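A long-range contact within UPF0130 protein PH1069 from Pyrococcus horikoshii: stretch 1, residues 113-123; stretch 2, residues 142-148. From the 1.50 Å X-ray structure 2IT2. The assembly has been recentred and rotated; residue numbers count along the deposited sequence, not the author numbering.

Stretch 1 113-123: KTLEDAVKLVN
Stretch 2 142-148: KLIVEIR

Helix 115-123 lies almost exactly parallel to the strand that runs from Leu143, with 1° between their N-to-C directions and 9.0 Å between their axes at closest approach, and the two are packed mainly through apolar side chains, with no hydrogen bond between them. The CA atoms nearest each other across the stretches are those of Ala118 and Val145, 6.4 Å apart; the CA-to-CB bond of Ala118 points toward the strand, and its CB lies 3.5 Å from Leu143 CD2 and 3.6 Å from Val145 CG2. The strand is extended (phi -102 to -119°, psi 120 to 135° over 143-147), so Leu143 (chi1 t, chi2 t) and Val145 (t) point toward the helix while Ile144 and Glu146 point away. One turn before Ala118, Leu115 (t, p) starts away but returns at its end, CD1 to Leu143 CD1 4.1 Å. Further along, Val145 CG1 meets both Leu121 CD2 (3.9 Å; Leu121 t, p) and Val122 CG2 (3.8 Å; Val122 t). Ile147 (m, t) leaves its backbone sideways, yet its CD1 reaches within 4.2 Å of Leu121 CD1. The helix (phi near -63°, psi near -41°) is capped by Thr114 (chi1 p), whose OG1 accepts from Asp117 N at 3.0 Å; Ala118 N to Thr114 O, 3.1 Å, begins the i to i-4 ladder.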

# COMPACT_ATOMS: atom_id res chain seq x y z
N LYS B 113 -9.52 4.28 -20.87
CA LYS B 113 -9.47 5.13 -22.06
C LYS B 113 -9.33 6.64 -21.80
O LYS B 113 -8.68 7.34 -22.58
CB LYS B 113 -10.70 4.86 -22.93
CG LYS B 113 -10.69 5.61 -24.24
CD LYS B 113 -11.86 5.20 -25.09
CE LYS B 113 -11.82 5.91 -26.43
NZ LYS B 113 -12.93 5.48 -27.33
N THR B 114 -9.92 7.13 -20.72
CA THR B 114 -9.85 8.55 -20.38
C THR B 114 -9.65 8.74 -18.89
O THR B 114 -9.83 7.80 -18.11
CB THR B 114 -11.15 9.30 -20.77
OG1 THR B 114 -12.22 8.88 -19.91
CG2 THR B 114 -11.51 8.98 -22.20
N LEU B 115 -9.28 9.95 -18.48
CA LEU B 115 -9.08 10.22 -17.08
C LEU B 115 -10.40 10.06 -16.33
O LEU B 115 -10.43 9.58 -15.20
CB LEU B 115 -8.52 11.63 -16.88
CG LEU B 115 -8.27 12.03 -15.43
CD1 LEU B 115 -7.27 11.08 -14.76
CD2 LEU B 115 -7.76 13.47 -15.41
N GLU B 116 -11.49 10.47 -16.97
CA GLU B 116 -12.79 10.32 -16.35
C GLU B 116 -13.14 8.85 -16.11
O GLU B 116 -13.71 8.51 -15.07
CB GLU B 116 -13.87 10.96 -17.20
CG GLU B 116 -15.23 10.96 -16.54
CD GLU B 116 -16.27 11.62 -17.41
OE1 GLU B 116 -16.04 12.78 -17.80
OE2 GLU B 116 -17.30 10.99 -17.71
N ASP B 117 -12.82 7.98 -17.07
CA ASP B 117 -13.12 6.55 -16.93
C ASP B 117 -12.32 5.99 -15.77
O ASP B 117 -12.83 5.21 -14.98
CB ASP B 117 -12.79 5.77 -18.21
CG ASP B 117 -13.68 6.14 -19.37
OD1 ASP B 117 -14.90 6.30 -19.15
OD2 ASP B 117 -13.16 6.27 -20.50
N ALA B 118 -11.06 6.42 -15.66
CA ALA B 118 -10.22 5.94 -14.58
C ALA B 118 -10.77 6.33 -13.21
O ALA B 118 -10.85 5.50 -12.31
CB ALA B 118 -8.82 6.49 -14.74
N VAL B 119 -11.15 7.59 -13.05
CA VAL B 119 -11.69 8.03 -11.77
C VAL B 119 -13.00 7.31 -11.41
O VAL B 119 -13.26 7.02 -10.25
CB VAL B 119 -11.92 9.55 -11.77
CG1 VAL B 119 -12.59 9.99 -10.47
CG2 VAL B 119 -10.60 10.25 -11.95
N LYS B 120 -13.83 7.04 -12.42
CA LYS B 120 -15.07 6.33 -12.17
C LYS B 120 -14.76 4.94 -11.61
O LYS B 120 -15.43 4.49 -10.69
CB LYS B 120 -15.87 6.18 -13.45
CG LYS B 120 -16.56 7.44 -13.89
CD LYS B 120 -17.26 7.22 -15.21
CE LYS B 120 -18.27 6.07 -15.15
NZ LYS B 120 -19.32 6.27 -14.11
N LEU B 121 -13.76 4.27 -12.18
CA LEU B 121 -13.40 2.92 -11.74
C LEU B 121 -12.80 2.94 -10.34
O LEU B 121 -13.09 2.06 -9.52
CB LEU B 121 -12.41 2.28 -12.72
CG LEU B 121 -11.76 0.94 -12.32
CD1 LEU B 121 -12.83 -0.11 -12.08
CD2 LEU B 121 -10.81 0.46 -13.41
N VAL B 122 -11.95 3.92 -10.06
CA VAL B 122 -11.33 4.01 -8.75
C VAL B 122 -12.41 4.16 -7.69
O VAL B 122 -12.40 3.48 -6.67
CB VAL B 122 -10.36 5.20 -8.67
CG1 VAL B 122 -10.00 5.47 -7.21
CG2 VAL B 122 -9.12 4.89 -9.48
N ASN B 123 -13.35 5.06 -7.95
CA ASN B 123 -14.42 5.27 -6.99
C ASN B 123 -15.27 4.02 -6.75
O ASN B 123 -15.69 3.77 -5.62
CB ASN B 123 -15.30 6.42 -7.46
CG ASN B 123 -14.59 7.76 -7.40
OD1 ASN B 123 -15.04 8.73 -8.01
ND2 ASN B 123 -13.49 7.84 -6.65
N LYS B 142 -0.50 4.40 -21.97
CA LYS B 142 -1.71 4.05 -21.24
C LYS B 142 -1.81 4.70 -19.87
O LYS B 142 -0.85 5.30 -19.37
CB LYS B 142 -1.79 2.52 -21.09
CG LYS B 142 -0.56 1.86 -20.47
CD LYS B 142 -0.57 0.34 -20.65
CE LYS B 142 0.73 -0.28 -20.15
NZ LYS B 142 0.84 -1.72 -20.50
N LEU B 143 -3.00 4.61 -19.28
CA LEU B 143 -3.26 5.12 -17.94
C LEU B 143 -3.67 3.88 -17.15
O LEU B 143 -4.66 3.23 -17.49
CB LEU B 143 -4.43 6.12 -17.95
CG LEU B 143 -4.80 6.76 -16.60
CD1 LEU B 143 -5.68 7.96 -16.89
CD2 LEU B 143 -5.52 5.80 -15.67
N ILE B 144 -2.92 3.56 -16.10
CA ILE B 144 -3.22 2.37 -15.30
C ILE B 144 -3.82 2.73 -13.96
O ILE B 144 -3.32 3.61 -13.25
CB ILE B 144 -1.93 1.51 -15.04
CG1 ILE B 144 -1.35 1.00 -16.37
CG2 ILE B 144 -2.25 0.32 -14.11
CD1 ILE B 144 -2.27 0.12 -17.17
N VAL B 145 -4.92 2.05 -13.66
CA VAL B 145 -5.61 2.16 -12.39
C VAL B 145 -5.19 0.90 -11.62
O VAL B 145 -5.15 -0.20 -12.19
CB VAL B 145 -7.14 2.12 -12.58
CG1 VAL B 145 -7.82 1.84 -11.26
CG2 VAL B 145 -7.62 3.45 -13.15
N GLU B 146 -4.85 1.06 -10.35
CA GLU B 146 -4.48 -0.08 -9.50
C GLU B 146 -5.57 -0.23 -8.46
O GLU B 146 -5.99 0.75 -7.85
CB GLU B 146 -3.15 0.17 -8.79
CG GLU B 146 -2.67 -0.98 -7.90
CD GLU B 146 -1.27 -0.75 -7.40
OE1 GLU B 146 -1.07 0.16 -6.57
OE2 GLU B 146 -0.35 -1.46 -7.85
N ILE B 147 -6.05 -1.47 -8.29
CA ILE B 147 -7.10 -1.80 -7.32
C ILE B 147 -6.45 -2.69 -6.26
O ILE B 147 -5.85 -3.72 -6.59
CB ILE B 147 -8.26 -2.55 -8.02
CG1 ILE B 147 -8.89 -1.63 -9.07
CG2 ILE B 147 -9.29 -3.03 -7.00
CD1 ILE B 147 -9.97 -2.30 -9.89
N ARG B 148 -6.55 -2.29 -5.00
CA ARG B 148 -5.92 -3.03 -3.92
C ARG B 148 -6.64 -2.77 -2.60
O ARG B 148 -7.21 -1.70 -2.41
CB ARG B 148 -4.45 -2.59 -3.83
CG ARG B 148 -3.57 -3.39 -2.90
CD ARG B 148 -2.11 -3.01 -3.11
NE ARG B 148 -1.82 -1.64 -2.71
CZ ARG B 148 -1.63 -1.24 -1.46
NH1 ARG B 148 -1.69 -2.10 -0.45
NH2 ARG B 148 -1.38 0.04 -1.21